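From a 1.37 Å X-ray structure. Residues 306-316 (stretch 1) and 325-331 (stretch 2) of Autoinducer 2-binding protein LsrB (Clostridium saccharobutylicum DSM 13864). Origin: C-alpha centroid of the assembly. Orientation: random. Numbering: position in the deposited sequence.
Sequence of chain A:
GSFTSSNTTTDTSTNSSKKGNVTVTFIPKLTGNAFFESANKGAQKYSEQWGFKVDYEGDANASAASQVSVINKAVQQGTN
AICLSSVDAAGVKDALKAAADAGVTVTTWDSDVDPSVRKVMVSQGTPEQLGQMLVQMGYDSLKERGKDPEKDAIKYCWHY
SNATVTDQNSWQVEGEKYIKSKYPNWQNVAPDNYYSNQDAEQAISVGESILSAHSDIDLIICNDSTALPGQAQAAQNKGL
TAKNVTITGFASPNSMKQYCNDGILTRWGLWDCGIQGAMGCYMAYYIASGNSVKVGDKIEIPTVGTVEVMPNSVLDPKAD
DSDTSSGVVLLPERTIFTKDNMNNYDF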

ATOM      1  N   THR A 306      -6.684  14.558 -15.380  1.00 27.59           N
ATOM      2  CA  THR A 306      -5.881  14.001 -16.453  1.00 27.94           C
ATOM      3  C   THR A 306      -4.687  13.286 -15.845  1.00 27.09           C
ATOM      4  O   THR A 306      -3.992  13.839 -14.989  1.00 28.68           O
ATOM      5  CB  THR A 306      -5.411  15.130 -17.368  1.00 29.42           C
ATOM      6  OG1 THR A 306      -6.558  15.757 -17.940  1.00 30.73           O
ATOM      7  CG2 THR A 306      -4.543  14.578 -18.464  1.00 29.40           C
ATOM      8  N   VAL A 307      -4.458  12.056 -16.280  1.00 24.25           N
ATOM      9  CA  VAL A 307      -3.333  11.268 -15.804  1.00 23.24           C
ATOM     10  C   VAL A 307      -2.379  11.031 -16.961  1.00 22.82           C
ATOM     11  O   VAL A 307      -2.776  11.040 -18.133  1.00 23.98           O
ATOM     12  CB  VAL A 307      -3.774   9.941 -15.155  1.00 23.83           C
ATOM     13  CG1 VAL A 307      -4.764  10.244 -14.050  1.00 23.68           C
ATOM     14  CG2 VAL A 307      -4.370   8.994 -16.187  1.00 25.19           C
ATOM     15  N   GLU A 308      -1.103  10.836 -16.629  1.00 21.94           N
ATOM     16  CA  GLU A 308      -0.077  10.535 -17.617  1.00 22.56           C
ATOM     17  C   GLU A 308       0.455   9.134 -17.354  1.00 19.91           C
ATOM     18  O   GLU A 308       0.819   8.812 -16.218  1.00 20.18           O
ATOM     19  CB  GLU A 308       1.064  11.562 -17.569  1.00 26.36           C
ATOM     20  CG  GLU A 308       2.104  11.302 -18.647  1.00 30.33           C
ATOM     21  CD  GLU A 308       3.322  12.177 -18.513  1.00 34.40           C
ATOM     22  OE1 GLU A 308       3.280  13.118 -17.696  1.00 35.68           O
ATOM     23  OE2 GLU A 308       4.326  11.917 -19.219  1.00 35.75           O
ATOM     24  N   VAL A 309       0.512   8.306 -18.392  1.00 17.37           N
ATOM     25  CA  VAL A 309       1.078   6.965 -18.237  1.00 16.32           C
ATOM     26  C   VAL A 309       2.597   7.059 -18.297  1.00 16.27           C
ATOM     27  O   VAL A 309       3.163   7.542 -19.283  1.00 17.61           O
ATOM     28  CB  VAL A 309       0.545   6.001 -19.303  1.00 16.57           C
ATOM     29  CG1 VAL A 309       1.071   4.573 -19.066  1.00 16.71           C
ATOM     30  CG2 VAL A 309      -0.980   6.017 -19.290  1.00 17.29           C
ATOM     31  N   MET A 310       3.258   6.585 -17.246  1.00 15.93           N
ATOM     32  CA  MET A 310       4.702   6.638 -17.069  1.00 15.95           C
ATOM     33  C   MET A 310       5.333   5.289 -17.364  1.00 14.92           C
ATOM     34  O   MET A 310       4.668   4.251 -17.281  1.00 14.91           O
ATOM     35  CB  MET A 310       5.046   7.004 -15.617  1.00 19.01           C
ATOM     36  CG  MET A 310       4.224   8.157 -15.077  1.00 22.96           C
ATOM     37  SD  MET A 310       4.355   9.645 -16.067  1.00 27.70           S
ATOM     38  CE  MET A 310       6.082   9.984 -15.809  1.00 30.13           C
ATOM     39  N   PRO A 311       6.627   5.238 -17.670  1.00 15.16           N
ATOM     40  CA  PRO A 311       7.287   3.929 -17.843  1.00 14.76           C
ATOM     41  C   PRO A 311       7.333   3.143 -16.543  1.00 13.95           C
ATOM     42  O   PRO A 311       7.315   3.697 -15.441  1.00 14.48           O
ATOM     43  CB  PRO A 311       8.706   4.301 -18.300  1.00 17.18           C
ATOM     44  CG  PRO A 311       8.876   5.681 -18.004  1.00 19.30           C
ATOM     45  CD  PRO A 311       7.554   6.365 -17.854  1.00 17.48           C
ATOM     46  N   ASN A 312       7.437   1.822 -16.695  1.00 13.73           N
ATOM     47  CA  ASN A 312       7.492   0.938 -15.532  1.00 14.10           C
ATOM     48  C   ASN A 312       8.655   1.284 -14.607  1.00 13.73           C
ATOM     49  O   ASN A 312       8.572   1.072 -13.385  1.00 13.78           O
ATOM     50  CB  ASN A 312       7.633  -0.500 -16.000  1.00 14.28           C
ATOM     51  CG  ASN A 312       6.351  -1.016 -16.598  1.00 14.62           C
ATOM     52  OD1 ASN A 312       5.256  -0.642 -16.174  1.00 15.06           O
ATOM     53  ND2 ASN A 312       6.486  -1.855 -17.606  1.00 15.98           N
ATOM     54  N   SER A 313       9.745   1.820 -15.161  1.00 14.54           N
ATOM     55  CA  SER A 313      10.906   2.101 -14.340  1.00 15.39           C
ATOM     56  C   SER A 313      10.694   3.255 -13.352  1.00 15.92           C
ATOM     57  O   SER A 313      11.554   3.432 -12.480  1.00 16.74           O
ATOM     58  CB  SER A 313      12.114   2.372 -15.232  1.00 16.65           C
ATOM     59  OG  SER A 313      11.858   3.438 -16.121  1.00 17.70           O
ATOM     60  N   VAL A 314       9.569   3.990 -13.395  1.00 15.71           N
ATOM     61  CA  VAL A 314       9.310   4.927 -12.295  1.00 16.15           C
ATOM     62  C   VAL A 314       9.154   4.218 -10.959  1.00 15.86           C
ATOM     63  O   VAL A 314       9.352   4.837  -9.905  1.00 16.81           O
ATOM     64  CB  VAL A 314       8.116   5.875 -12.578  1.00 16.51           C
ATOM     65  CG1 VAL A 314       8.306   6.646 -13.867  1.00 18.67           C
ATOM     66  CG2 VAL A 314       6.744   5.157 -12.523  1.00 15.91           C
ATOM     67  N   LEU A 315       8.777   2.936 -10.964  1.00 15.64           N
ATOM     68  CA  LEU A 315       8.656   2.182  -9.721  1.00 15.88           C
ATOM     69  C   LEU A 315       9.864   1.288  -9.424  1.00 16.44           C
ATOM     70  O   LEU A 315       9.920   0.695  -8.335  1.00 18.39           O
ATOM     71  CB  LEU A 315       7.379   1.327  -9.735  1.00 15.62           C
ATOM     72  CG  LEU A 315       6.042   2.090  -9.844  1.00 15.21           C
ATOM     73  CD1 LEU A 315       4.883   1.105  -9.749  1.00 15.02           C
ATOM     74  CD2 LEU A 315       5.901   3.153  -8.781  1.00 15.68           C
ATOM     75  N   ASP A 316      10.802   1.153 -10.347  1.00 16.54           N
ATOM     76  CA  ASP A 316      11.955   0.267 -10.187  1.00 17.63           C
ATOM     77  C   ASP A 316      12.908   0.625 -11.314  1.00 18.16           C
ATOM     78  O   ASP A 316      12.604   0.342 -12.457  1.00 18.05           O
ATOM     79  CB  ASP A 316      11.531  -1.210 -10.317  1.00 19.87           C
ATOM     80  CG  ASP A 316      12.710  -2.176 -10.143  1.00 22.72           C
ATOM     81  OD1 ASP A 316      13.877  -1.719 -10.159  1.00 22.14           O
ATOM     82  OD2 ASP A 316      12.474  -3.387  -9.953  1.00 25.85           O
ATOM     83  N   SER A 325       3.194  -0.573 -24.106  1.00 18.23           N
ATOM     84  CA  SER A 325       1.821  -0.841 -23.693  1.00 18.94           C
ATOM     85  C   SER A 325       1.732  -1.202 -22.219  1.00 16.60           C
ATOM     86  O   SER A 325       0.636  -1.511 -21.728  1.00 17.97           O
ATOM     87  CB  SER A 325       1.213  -1.970 -24.511  1.00 23.90           C
ATOM     88  OG  SER A 325       1.797  -3.228 -24.213  1.00 28.39           O
ATOM     89  N   SER A 326       2.846  -1.152 -21.497  1.00 14.62           N
ATOM     90  CA  SER A 326       2.888  -1.517 -20.084  1.00 13.98           C
ATOM     91  C   SER A 326       3.428  -0.305 -19.336  1.00 13.89           C
ATOM     92  O   SER A 326       4.524   0.161 -19.653  1.00 15.05           O
ATOM     93  CB  SER A 326       3.802  -2.733 -19.908  1.00 14.73           C
ATOM     94  OG  SER A 326       3.968  -3.022 -18.528  1.00 15.49           O
ATOM     95  N   GLY A 327       2.685   0.212 -18.365  1.00 13.66           N
ATOM     96  CA  GLY A 327       3.119   1.422 -17.697  1.00 13.12           C
ATOM     97  C   GLY A 327       2.396   1.677 -16.391  1.00 12.87           C
ATOM     98  O   GLY A 327       1.606   0.851 -15.917  1.00 13.10           O
ATOM     99  N   VAL A 328       2.664   2.856 -15.822  1.00 12.91           N
ATOM    100  CA  VAL A 328       2.272   3.189 -14.453  1.00 13.10           C
ATOM    101  C   VAL A 328       1.605   4.557 -14.426  1.00 13.54           C
ATOM    102  O   VAL A 328       2.104   5.516 -15.034  1.00 15.21           O
ATOM    103  CB  VAL A 328       3.532   3.205 -13.550  1.00 13.60           C
ATOM    104  CG1 VAL A 328       3.212   3.724 -12.140  1.00 14.34           C
ATOM    105  CG2 VAL A 328       4.211   1.846 -13.512  1.00 13.43           C
ATOM    106  N   VAL A 329       0.519   4.677 -13.662  1.00 13.46           N
ATOM    107  CA  VAL A 329      -0.078   5.968 -13.332  1.00 14.08           C
ATOM    108  C   VAL A 329       0.196   6.205 -11.854  1.00 14.02           C
ATOM    109  O   VAL A 329      -0.064   5.323 -11.029  1.00 13.98           O
ATOM    110  CB  VAL A 329      -1.589   5.960 -13.616  1.00 15.16           C
ATOM    111  CG1 VAL A 329      -2.250   7.194 -13.044  1.00 15.95           C
ATOM    112  CG2 VAL A 329      -1.833   5.847 -15.118  1.00 15.63           C
ATOM    113  N   LEU A 330       0.743   7.378 -11.521  1.00 14.93           N
ATOM    114  CA  LEU A 330       1.081   7.745 -10.146  1.00 16.13           C
ATOM    115  C   LEU A 330       0.045   8.696  -9.555  1.00 16.52           C
ATOM    116  O   LEU A 330      -0.334   9.687 -10.193  1.00 17.12           O
ATOM    117  CB  LEU A 330       2.449   8.450 -10.138  1.00 17.18           C
ATOM    118  CG  LEU A 330       3.633   7.511 -10.412  1.00 19.06           C
ATOM    119  CD1 LEU A 330       4.908   8.280 -10.774  1.00 19.65           C
ATOM    120  CD2 LEU A 330       3.865   6.562  -9.238  1.00 20.41           C
ATOM    121  N   LEU A 331      -0.353   8.455  -8.302  1.00 16.10           N
ATOM    122  CA  LEU A 331      -1.155   9.451  -7.607  1.00 16.68           C
ATOM    123  C   LEU A 331      -0.345  10.733  -7.427  1.00 18.35           C
ATOM    124  O   LEU A 331       0.857  10.675  -7.115  1.00 18.41           O
ATOM    125  CB  LEU A 331      -1.527   8.938  -6.223  1.00 17.06           C
ATOM    126  CG  LEU A 331      -2.505   7.769  -6.181  1.00 18.42           C
ATOM    127  CD1 LEU A 331      -2.889   7.546  -4.732  1.00 18.43           C
ATOM    128  CD2 LEU A 331      -3.736   8.018  -7.053  1.00 19.55           C
TER
HETATM  129  O   HOH W   1       1.189   9.357 -13.616  1.00 18.59           O
HETATM  130  O   HOH W   2       7.136   0.840 -19.404  1.00 15.21           O

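The two stretches meet as a short antiparallel pairing centred on Met310 and Val328, whose CA atoms lie 5.0 Å apart. Two backbone hydrogen bonds close this pair: Met310 N donates to Val328 O (2.7 Å, N-H...O angle 167°), and Val328 N donates to Met310 O (2.8 Å, 154°). Each residue thus satisfies the amide and carbonyl of the other.

On either side of this pair a water replaces the direct backbone bond; strand 306-308 runs at 137° to strand 327-330, far from a straight antiparallel match. Water 1 donates to Glu308 O (2.7 Å) and accepts from Leu330 N (2.9 Å). Water 2 accepts from Asn312 N (2.9 Å) and donates to Ser326 O (2.7 Å). Four polar backbone atoms, two from each stretch, are therefore satisfied without direct contact.

Asn312 adds the side-chain hydrogen bond of the contact. With chi1 at -73° (m), its amide end reaches nearer stretch 2 than its CB direction suggests, and ND2 donates to Ser326 OG (2.9 Å, 166°). Asn312 OD1 sits 3.5 Å from Gly327 N at a poor angle, so it is no acceptor there; its hydrogen bond is made elsewhere in the structure. Gly327 suits its place because an ideal CB would lie 2.7 Å from both Val309 CG1 and Met310 O, a clash in each case.

The two stretches bury 543 Å² between them, both sides summed, and apolar side chains contribute to it. The 3-10 segment, begun at Asn312 and supported by Val314 N donating to Pro311 O (3.1 Å), brings Val314 over the strand: its CG2 lies 3.8 Å from Val328 CG1 and 4.0 Å from Leu330 CD1. Leu315 extends the patch, CD1 being 3.9 Å from Val328 CG2. Val328, the residue most covered by the other stretch, needs no polar side-chain partner here. Separately, Val307 CB packs 3.8 Å from Val329 CG1.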